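Local coordinates for protein TbiB1 (Thermobaculum terrenum, PDB 5V1V) that binds the leader peptide of a lasso-peptide precursor and so probably delivers that precursor to the enzymes that mature it, at residues 41-46 with 50-55; 37-42 with 69-74; 55-60 with 65-70. All coordinates share one frame; numbering follows the deposited sequence. Where two conformers were deposited one is given.

Contact 1: 41-46 with 50-55. With ZN (zinc ion), chain F; ZN (zinc ion), chain E.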
loop_
_atom_site.group_PDB
_atom_site.type_symbol
_atom_site.label_atom_id
_atom_site.label_comp_id
_atom_site.label_asym_id
_atom_site.label_seq_id
_atom_site.Cartn_x
_atom_site.Cartn_y
_atom_site.Cartn_z
ATOM N N SER A 41 0.327 2.697 -5.484
ATOM C CA SER A 41 0.027 3.260 -6.796
ATOM C C SER A 41 -0.987 2.415 -7.569
ATOM O O SER A 41 -1.880 2.952 -8.240
ATOM C CB SER A 41 1.302 3.451 -7.609
ATOM O OG SER A 41 2.133 4.425 -7.008
ATOM N N LEU A 42 -0.866 1.095 -7.456
ATOM C CA LEU A 42 -1.817 0.185 -8.092
ATOM C C LEU A 42 -3.203 0.269 -7.442
ATOM O O LEU A 42 -4.219 0.236 -8.133
ATOM C CB LEU A 42 -1.281 -1.251 -8.072
ATOM C CG LEU A 42 -0.045 -1.491 -8.952
ATOM C CD1 LEU A 42 0.773 -2.678 -8.464
ATOM C CD2 LEU A 42 -0.441 -1.667 -10.410
ATOM N N LEU A 43 -3.241 0.384 -6.112
ATOM C CA LEU A 43 -4.512 0.613 -5.416
ATOM C C LEU A 43 -5.165 1.922 -5.874
ATOM O O LEU A 43 -6.383 1.991 -6.057
ATOM C CB LEU A 43 -4.323 0.621 -3.899
ATOM C CG LEU A 43 -4.010 -0.726 -3.251
ATOM C CD1 LEU A 43 -3.533 -0.482 -1.828
ATOM C CD2 LEU A 43 -5.200 -1.674 -3.273
ATOM N N GLU A 44 -4.355 2.961 -6.059
ATOM C CA GLU A 44 -4.857 4.243 -6.558
ATOM C C GLU A 44 -5.560 4.105 -7.907
ATOM O O GLU A 44 -6.514 4.836 -8.191
ATOM C CB GLU A 44 -3.728 5.270 -6.640
ATOM C CG GLU A 44 -3.247 5.736 -5.280
ATOM C CD GLU A 44 -2.109 6.728 -5.350
ATOM O OE1 GLU A 44 -1.106 6.451 -6.035
ATOM O OE2 GLU A 44 -2.204 7.780 -4.691
ATOM N N GLU A 45 -5.088 3.157 -8.713
ATOM C CA GLU A 45 -5.656 2.868 -10.036
ATOM C C GLU A 45 -6.874 1.942 -9.974
ATOM O O GLU A 45 -7.476 1.626 -11.009
ATOM C CB GLU A 45 -4.592 2.248 -10.953
ATOM C CG GLU A 45 -3.446 3.180 -11.311
ATOM C CD GLU A 45 -2.210 2.433 -11.780
ATOM O OE1 GLU A 45 -2.285 1.205 -11.997
ATOM O OE2 GLU A 45 -1.153 3.077 -11.925
ATOM N N GLY A 46 -7.225 1.488 -8.773
ATOM C CA GLY A 46 -8.354 0.580 -8.603
ATOM C C GLY A 46 -8.047 -0.856 -8.986
ATOM O O GLY A 46 -8.959 -1.630 -9.284
ATOM N N GLU A 50 -5.736 -9.618 -7.134
ATOM C CA GLU A 50 -5.168 -10.503 -8.176
ATOM C C GLU A 50 -4.270 -9.729 -9.126
ATOM O O GLU A 50 -3.175 -10.180 -9.473
ATOM C CB GLU A 50 -6.265 -11.218 -8.988
ATOM C CG GLU A 50 -5.752 -12.039 -10.174
ATOM C CD GLU A 50 -4.953 -13.254 -9.741
ATOM O OE1 GLU A 50 -5.082 -13.657 -8.568
ATOM O OE2 GLU A 50 -4.197 -13.818 -10.570
ATOM N N GLU A 51 -4.750 -8.565 -9.566
ATOM C CA GLU A 51 -4.005 -7.706 -10.489
ATOM C C GLU A 51 -2.723 -7.195 -9.848
ATOM O O GLU A 51 -1.694 -7.089 -10.509
ATOM C CB GLU A 51 -4.845 -6.507 -10.929
ATOM C CG GLU A 51 -6.092 -6.878 -11.697
ATOM C CD GLU A 51 -6.839 -5.667 -12.195
ATOM O OE1 GLU A 51 -6.749 -5.378 -13.404
ATOM O OE2 GLU A 51 -7.503 -5.002 -11.369
ATOM N N ILE A 52 -2.790 -6.872 -8.558
ATOM C CA ILE A 52 -1.619 -6.378 -7.850
ATOM C C ILE A 52 -0.582 -7.498 -7.724
ATOM O O ILE A 52 0.592 -7.286 -7.993
ATOM C CB ILE A 52 -1.987 -5.804 -6.463
ATOM C CG1 ILE A 52 -2.893 -4.573 -6.630
ATOM C CG2 ILE A 52 -0.725 -5.473 -5.672
ATOM C CD1 ILE A 52 -3.492 -4.064 -5.337
ATOM N N VAL A 53 -1.021 -8.694 -7.340
ATOM C CA VAL A 53 -0.124 -9.846 -7.290
ATOM C C VAL A 53 0.564 -10.025 -8.649
ATOM O O VAL A 53 1.783 -10.169 -8.722
ATOM C CB VAL A 53 -0.866 -11.136 -6.862
ATOM C CG1 VAL A 53 0.032 -12.358 -7.024
ATOM C CG2 VAL A 53 -1.365 -11.025 -5.423
ATOM N N ASP A 54 -0.218 -10.004 -9.724
ATOM C CA ASP A 54 0.335 -10.246 -11.047
ATOM C C ASP A 54 1.332 -9.160 -11.429
ATOM O O ASP A 54 2.368 -9.465 -12.012
ATOM C CB ASP A 54 -0.779 -10.383 -12.076
ATOM C CG ASP A 54 -1.574 -11.652 -11.895
ATOM O OD1 ASP A 54 -1.205 -12.487 -11.037
ATOM O OD2 ASP A 54 -2.585 -11.818 -12.611
ATOM N N ALA A 55 1.037 -7.905 -11.087
ATOM C CA ALA A 55 1.937 -6.796 -11.396
ATOM C C ALA A 55 3.261 -6.917 -10.654
ATOM O O ALA A 55 4.327 -6.772 -11.258
ATOM C CB ALA A 55 1.268 -5.465 -11.097
HETATM ZN ZN ZN F . -3.610 -13.479 -12.408
HETATM ZN ZN ZN E . -0.071 7.995 -6.616
HETATM O O HOH W 1 -9.146 -2.954 -11.814
HETATM O O HOH W 2 -2.117 -14.862 -12.641
HETATM O O HOH W 3 0.295 7.222 -8.367
#
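Leu42 and Ile52 mark where the two helical segments run closest, their CA atoms 6.6 Å apart, and 41-46 then leaves the helix at Gly46, whose positive phi (78°) and two bonds back into the last turn make a Schellman motif. The interface is apolar and rests on three pairs. Leu42 CB meets Ile52 CG1 at 4.0 Å, while the far end of the same leucine goes to the next turn, CD1 lying 3.9 Å from Ala55 CB. The tip of Ile52 goes instead to Leu43: its CD1 stands 3.6 Å from Leu43 CD2, with the two side chains crossing at about a right angle. At the solvent edge a water donates to both Gly46 O (2.9 Å) and Glu51 OE2 (2.7 Å), and Glu51 OE2 also accepts from the backbone N of Arg48, so one oxygen serves two donors.

The zinc ions sit on the flanks. One is bound by Glu50 OE2, in the conformer given, and by Asp54 OD2 one helical turn on, each at 2.0 Å, with a water as a further ligand; Arg64 pairs with the other oxygen of each carboxylate. The second zinc is held by Glu44 OE1 together with His14 and a water. Across the contact itself, then, methyl and methylene groups do the joining without direct polar bonds, a single water bridges Gly46 O and Glu51 OE2 at the edge, and the charged carboxylates are directed outward to metal, arginine and solvent.

Contact 2: 37-42 with 69-74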
loop_
_atom_site.group_PDB
_atom_site.type_symbol
_atom_site.label_atom_id
_atom_site.label_comp_id
_atom_site.label_asym_id
_atom_site.label_seq_id
_atom_site.Cartn_x
_atom_site.Cartn_y
_atom_site.Cartn_z
ATOM N N SER A 37 5.133 1.345 -1.990
ATOM C CA SER A 37 4.747 2.478 -2.825
ATOM C C SER A 37 4.132 2.019 -4.140
ATOM O O SER A 37 3.149 2.596 -4.607
ATOM C CB SER A 37 5.948 3.377 -3.103
ATOM O OG SER A 37 6.368 4.014 -1.919
ATOM N N ARG A 38 4.707 0.974 -4.733
ATOM C CA ARG A 38 4.169 0.435 -5.973
ATOM C C ARG A 38 2.764 -0.140 -5.771
ATOM O O ARG A 38 1.863 0.117 -6.577
ATOM C CB ARG A 38 5.100 -0.613 -6.589
ATOM C CG ARG A 38 4.599 -1.164 -7.919
ATOM C CD ARG A 38 4.617 -0.144 -9.047
ATOM N NE ARG A 38 4.108 -0.740 -10.279
ATOM C CZ ARG A 38 3.139 -0.238 -11.038
ATOM N NH1 ARG A 38 2.556 0.916 -10.731
ATOM N NH2 ARG A 38 2.770 -0.888 -12.132
ATOM N N ILE A 39 2.584 -0.915 -4.702
ATOM C CA ILE A 39 1.262 -1.431 -4.356
ATOM C C ILE A 39 0.272 -0.279 -4.164
ATOM O O ILE A 39 -0.844 -0.337 -4.679
ATOM C CB ILE A 39 1.311 -2.351 -3.123
ATOM C CG1 ILE A 39 2.088 -3.622 -3.476
ATOM C CG2 ILE A 39 -0.106 -2.678 -2.658
ATOM C CD1 ILE A 39 2.548 -4.398 -2.260
ATOM N N TRP A 40 0.677 0.773 -3.449
ATOM C CA TRP A 40 -0.213 1.906 -3.251
ATOM C C TRP A 40 -0.636 2.525 -4.583
ATOM O O TRP A 40 -1.813 2.811 -4.807
ATOM C CB TRP A 40 0.447 2.937 -2.349
ATOM C CG TRP A 40 -0.483 4.052 -1.986
ATOM C CD1 TRP A 40 -0.550 5.284 -2.578
ATOM C CD2 TRP A 40 -1.510 4.032 -0.980
ATOM N NE1 TRP A 40 -1.546 6.029 -1.997
ATOM C CE2 TRP A 40 -2.141 5.293 -1.007
ATOM C CE3 TRP A 40 -1.940 3.082 -0.043
ATOM C CZ2 TRP A 40 -3.188 5.633 -0.147
ATOM C CZ3 TRP A 40 -2.990 3.423 0.820
ATOM C CH2 TRP A 40 -3.599 4.691 0.757
ATOM N N SER A 41 0.327 2.697 -5.484
ATOM C CA SER A 41 0.027 3.260 -6.796
ATOM C C SER A 41 -0.987 2.415 -7.569
ATOM O O SER A 41 -1.880 2.952 -8.240
ATOM C CB SER A 41 1.302 3.451 -7.609
ATOM O OG SER A 41 2.133 4.425 -7.008
ATOM N N LEU A 42 -0.866 1.095 -7.456
ATOM C CA LEU A 42 -1.817 0.185 -8.092
ATOM C C LEU A 42 -3.203 0.269 -7.442
ATOM O O LEU A 42 -4.219 0.236 -8.133
ATOM C CB LEU A 42 -1.281 -1.251 -8.072
ATOM C CG LEU A 42 -0.045 -1.491 -8.952
ATOM C CD1 LEU A 42 0.773 -2.678 -8.464
ATOM C CD2 LEU A 42 -0.441 -1.667 -10.410
ATOM N N ARG A 69 1.527 -13.706 0.326
ATOM C CA ARG A 69 1.653 -13.621 1.783
ATOM C C ARG A 69 1.941 -12.187 2.221
ATOM O O ARG A 69 1.307 -11.669 3.147
ATOM C CB ARG A 69 2.750 -14.562 2.280
ATOM C CG ARG A 69 2.391 -16.043 2.205
ATOM C CD ARG A 69 3.475 -16.912 2.834
ATOM N NE ARG A 69 4.779 -16.722 2.195
ATOM C CZ ARG A 69 5.395 -17.612 1.420
ATOM N NH1 ARG A 69 4.852 -18.799 1.175
ATOM N NH2 ARG A 69 6.573 -17.308 0.890
ATOM N N ASP A 70 2.880 -11.537 1.537
ATOM C CA ASP A 70 3.265 -10.180 1.908
ATOM C C ASP A 70 2.157 -9.177 1.627
ATOM O O ASP A 70 1.939 -8.245 2.416
ATOM C CB ASP A 70 4.531 -9.749 1.171
ATOM C CG ASP A 70 5.780 -10.454 1.673
ATOM O OD1 ASP A 70 5.712 -11.216 2.664
ATOM O OD2 ASP A 70 6.848 -10.234 1.069
ATOM N N LEU A 71 1.464 -9.355 0.502
ATOM C CA LEU A 71 0.383 -8.449 0.138
ATOM C C LEU A 71 -0.742 -8.534 1.150
ATOM O O LEU A 71 -1.258 -7.510 1.574
ATOM C CB LEU A 71 -0.144 -8.714 -1.275
ATOM C CG LEU A 71 -1.274 -7.788 -1.745
ATOM C CD1 LEU A 71 -0.781 -6.346 -1.841
ATOM C CD2 LEU A 71 -1.839 -8.264 -3.078
ATOM N N ARG A 72 -1.111 -9.742 1.565
ATOM C CA ARG A 72 -2.169 -9.879 2.564
ATOM C C ARG A 72 -1.851 -9.079 3.830
ATOM O O ARG A 72 -2.690 -8.329 4.328
ATOM C CB ARG A 72 -2.409 -11.344 2.919
ATOM C CG ARG A 72 -3.574 -11.520 3.896
ATOM C CD ARG A 72 -3.720 -12.925 4.475
ATOM N NE ARG A 72 -3.664 -13.988 3.469
ATOM C CZ ARG A 72 -4.693 -14.419 2.745
ATOM N NH1 ARG A 72 -5.899 -13.877 2.882
ATOM N NH2 ARG A 72 -4.508 -15.401 1.872
ATOM N N ASP A 73 -0.636 -9.239 4.345
ATOM C CA ASP A 73 -0.236 -8.522 5.563
ATOM C C ASP A 73 -0.190 -7.011 5.355
ATOM O O ASP A 73 -0.585 -6.250 6.241
ATOM C CB ASP A 73 1.130 -9.015 6.079
ATOM C CG ASP A 73 1.053 -10.362 6.786
ATOM O OD1 ASP A 73 -0.017 -10.726 7.317
ATOM O OD2 ASP A 73 2.089 -11.063 6.821
ATOM N N PHE A 74 0.276 -6.578 4.189
ATOM C CA PHE A 74 0.367 -5.160 3.898
ATOM C C PHE A 74 -1.022 -4.536 3.792
ATOM O O PHE A 74 -1.285 -3.482 4.378
ATOM C CB PHE A 74 1.169 -4.957 2.616
ATOM C CG PHE A 74 1.382 -3.526 2.248
ATOM C CD1 PHE A 74 2.196 -2.697 3.017
ATOM C CD2 PHE A 74 0.787 -3.009 1.107
ATOM C CE1 PHE A 74 2.404 -1.376 2.647
ATOM C CE2 PHE A 74 1.001 -1.694 0.726
ATOM C CZ PHE A 74 1.801 -0.877 1.503
#
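Ile39 pushes its branched side chain between Leu71 and Phe74, and its CG2 is the atom that meets both: 3.8 Å from Leu71 CD1 and 3.7 Å from Phe74 CE2. That methyl meets the phenyl ring at its edge, near its plane. Ile39 and Phe74 slide past each other in opposite directions, and Ile39 CD1 lies 4.0 Å from Phe74 CD2, off the plane of the ring. The other leg of the grip is Leu71 CD1, which lies 3.9 Å from Ile39 CD1 and so faces both branches of the isoleucine. Phe74 can reach across because its CG is trans to the backbone N (chi1 -177°), extending the ring from helix 64-80 toward helix 34-44. The closest backbone approach is between Ile39 CA and Leu71 CA, 8.4 Å apart. Replacing Ile39 with an alanine would remove everything beyond CB and would probably leave Leu71 CD1 and the Phe74 edge without their partner from helix 34-44.

In the next shell, Leu71 is backed by Ile52 and Val53 of helix 49-59, and Leu32 of strand 28-32 touches Ser37, Trp40 and Phe74, tying the sheet to this junction. Within 37-42, Leu42 CD2 lies 3.5 Å above one face of the Arg38 guanidinium. Ile39 and Phe74 also pack on apolar side chains of the bound peptide, so one cluster serves both the core and the ligand. Helices 34-44, 49-59 and 64-80, together with the antiparallel sheet of strands 10-15, 18-23 and 28-32, are consistent with the winged helix-turn-helix fold of PqqD-like RiPP recognition elements, which bind leader peptides.

Contact 3: 55-60 with 65-70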
loop_
_atom_site.group_PDB
_atom_site.type_symbol
_atom_site.label_atom_id
_atom_site.label_comp_id
_atom_site.label_asym_id
_atom_site.label_seq_id
_atom_site.Cartn_x
_atom_site.Cartn_y
_atom_site.Cartn_z
ATOM N N ALA A 55 1.037 -7.905 -11.087
ATOM C CA ALA A 55 1.937 -6.796 -11.396
ATOM C C ALA A 55 3.261 -6.917 -10.654
ATOM O O ALA A 55 4.327 -6.772 -11.258
ATOM C CB ALA A 55 1.268 -5.465 -11.097
ATOM N N ILE A 56 3.197 -7.212 -9.357
ATOM C CA ILE A 56 4.414 -7.369 -8.566
ATOM C C ILE A 56 5.238 -8.562 -9.069
ATOM O O ILE A 56 6.457 -8.471 -9.163
ATOM C CB ILE A 56 4.113 -7.450 -7.050
ATOM C CG1 ILE A 56 3.411 -6.168 -6.557
ATOM C CG2 ILE A 56 5.392 -7.683 -6.259
ATOM C CD1 ILE A 56 4.139 -4.865 -6.864
ATOM N N CYS A 57 4.574 -9.658 -9.432
ATOM C CA CYS A 57 5.267 -10.819 -10.009
ATOM C C CYS A 57 5.938 -10.531 -11.345
ATOM O O CYS A 57 6.954 -11.147 -11.675
ATOM C CB CYS A 57 4.312 -11.987 -10.183
ATOM S SG CYS A 57 3.929 -12.802 -8.630
ATOM N N ALA A 58 5.365 -9.611 -12.115
ATOM C CA ALA A 58 5.919 -9.238 -13.409
ATOM C C ALA A 58 7.097 -8.275 -13.260
ATOM O O ALA A 58 8.023 -8.283 -14.078
ATOM C CB ALA A 58 4.833 -8.623 -14.277
ATOM N N GLU A 59 7.064 -7.454 -12.210
ATOM C CA GLU A 59 7.994 -6.330 -12.056
ATOM C C GLU A 59 9.175 -6.603 -11.130
ATOM O O GLU A 59 10.161 -5.857 -11.140
ATOM C CB GLU A 59 7.226 -5.104 -11.566
ATOM C CG GLU A 59 6.251 -4.560 -12.602
ATOM C CD GLU A 59 5.359 -3.450 -12.075
ATOM O OE1 GLU A 59 5.680 -2.853 -11.023
ATOM O OE2 GLU A 59 4.333 -3.170 -12.732
ATOM N N TYR A 60 9.078 -7.670 -10.340
ATOM C CA TYR A 60 10.067 -7.969 -9.309
ATOM C C TYR A 60 10.544 -9.411 -9.358
ATOM O O TYR A 60 9.795 -10.305 -9.755
ATOM C CB TYR A 60 9.482 -7.669 -7.922
ATOM C CG TYR A 60 9.244 -6.197 -7.683
ATOM C CD1 TYR A 60 10.239 -5.399 -7.131
ATOM C CD2 TYR A 60 8.029 -5.600 -8.024
ATOM C CE1 TYR A 60 10.032 -4.048 -6.918
ATOM C CE2 TYR A 60 7.810 -4.248 -7.805
ATOM C CZ TYR A 60 8.821 -3.477 -7.255
ATOM O OH TYR A 60 8.627 -2.128 -7.040
ATOM N N PRO A 65 3.976 -17.023 -4.244
ATOM C CA PRO A 65 3.587 -17.237 -2.841
ATOM C C PRO A 65 4.065 -16.140 -1.890
ATOM O O PRO A 65 3.324 -15.745 -0.983
ATOM C CB PRO A 65 4.236 -18.586 -2.507
ATOM C CG PRO A 65 4.236 -19.305 -3.810
ATOM C CD PRO A 65 4.571 -18.246 -4.823
ATOM N N THR A 66 5.281 -15.644 -2.101
ATOM C CA THR A 66 5.824 -14.586 -1.259
ATOM C C THR A 66 5.017 -13.314 -1.453
ATOM O O THR A 66 4.669 -12.642 -0.477
ATOM C CB THR A 66 7.308 -14.331 -1.579
ATOM O OG1 THR A 66 8.068 -15.475 -1.186
ATOM C CG2 THR A 66 7.835 -13.114 -0.831
ATOM N N VAL A 67 4.706 -12.993 -2.708
ATOM C CA VAL A 67 3.915 -11.795 -2.995
ATOM C C VAL A 67 2.538 -11.885 -2.334
ATOM O O VAL A 67 2.077 -10.925 -1.724
ATOM C CB VAL A 67 3.751 -11.547 -4.506
ATOM C CG1 VAL A 67 2.860 -10.338 -4.751
ATOM C CG2 VAL A 67 5.108 -11.346 -5.157
ATOM N N GLU A 68 1.887 -13.040 -2.441
ATOM C CA GLU A 68 0.562 -13.228 -1.852
ATOM C C GLU A 68 0.578 -13.054 -0.333
ATOM O O GLU A 68 -0.246 -12.334 0.224
ATOM C CB GLU A 68 -0.007 -14.600 -2.207
ATOM C CG GLU A 68 -0.392 -14.777 -3.671
ATOM C CD GLU A 68 -0.811 -16.205 -3.987
ATOM O OE1 GLU A 68 -0.026 -17.141 -3.708
ATOM O OE2 GLU A 68 -1.925 -16.397 -4.510
ATOM N N ARG A 69 1.527 -13.706 0.326
ATOM C CA ARG A 69 1.653 -13.621 1.783
ATOM C C ARG A 69 1.941 -12.187 2.221
ATOM O O ARG A 69 1.307 -11.669 3.147
ATOM C CB ARG A 69 2.750 -14.562 2.280
ATOM C CG ARG A 69 2.391 -16.043 2.205
ATOM C CD ARG A 69 3.475 -16.912 2.834
ATOM N NE ARG A 69 4.779 -16.722 2.195
ATOM C CZ ARG A 69 5.395 -17.612 1.420
ATOM N NH1 ARG A 69 4.852 -18.799 1.175
ATOM N NH2 ARG A 69 6.573 -17.308 0.890
ATOM N N ASP A 70 2.880 -11.537 1.537
ATOM C CA ASP A 70 3.265 -10.180 1.908
ATOM C C ASP A 70 2.157 -9.177 1.627
ATOM O O ASP A 70 1.939 -8.245 2.416
ATOM C CB ASP A 70 4.531 -9.749 1.171
ATOM C CG ASP A 70 5.780 -10.454 1.673
ATOM O OD1 ASP A 70 5.712 -11.216 2.664
ATOM O OD2 ASP A 70 6.848 -10.234 1.069
#
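Val67 holds CG1 anti to its backbone N (chi1 177°), leaving CG2 beside that N, and this splay sets both methyls against Ile56, with CG2 also meeting Cys57. On the opposing helix Ile56 likewise has CG2 opposite its own N, while CD1 is folded by chi2 (-55°) and leads away from Val67. It is thus the base and the CG2 branch of Ile56 that do the touching: CB lies 3.9 Å from Val67 CG1, and CG2 lies 3.8 Å from Val67 CG2. The two side chains cross obliquely. Cys57 adds its sulfur from the neighbouring position, SG standing 3.9 Å from Val67 CG2, so that this single methyl is met by both residues.

The backbones are nearest where Ile56 and Val67 face each other, with CA atoms 7.1 Å apart. The two helices, 49-59 and 64-80, are joined by a short turn that includes strand 60-61, and together they are consistent with the helix-turn-helix pair of the winged-helix fold to which PqqD-like proteins belong.

Past the apolar core, several groups meet the bound peptide. Ile56 and Thr66 pack on aromatic side chains of it, Asp70 OD2 hydrogen-bonds to an aromatic and to a polar side chain, and Tyr60 pairs with a strand of it in a parallel ladder. Tyr60 N gives a weak hydrogen bond to Ile56 O (3.0 Å), and that oxygen also lies in plane at the edge of the Tyr60 ring. On the outer side of 65-70, Arg69 lays its guanidinium over the preceding turn, with Pro65 O 3.6 Å above the plane and over its centre.

Three helices meet pairwise, one pair per contact, so the contacts form the sides of a triangle: contact 1 joins 34-44 to 49-59, contact 2 joins 34-44 to 64-80, and contact 3 joins 49-59 to 64-80. Their centres are 8 Å (1 and 2), 9 Å (2 and 3) and 11 Å (1 and 3) apart. Contacts 1 and 2 merge where Ile52 CG2 lies 3.9 Å from Leu71 CD1, and contacts 1 and 3 where Val53 CA lies 3.9 Å from Val67 CG1. Between contacts 2 and 3 a salt bridge, Arg38 NE to Glu59 OE1 at 2.7 Å, adds charge pairing. The leader peptide packs on contacts 2 and 3; contact 1 supplies ligands to two zinc ions.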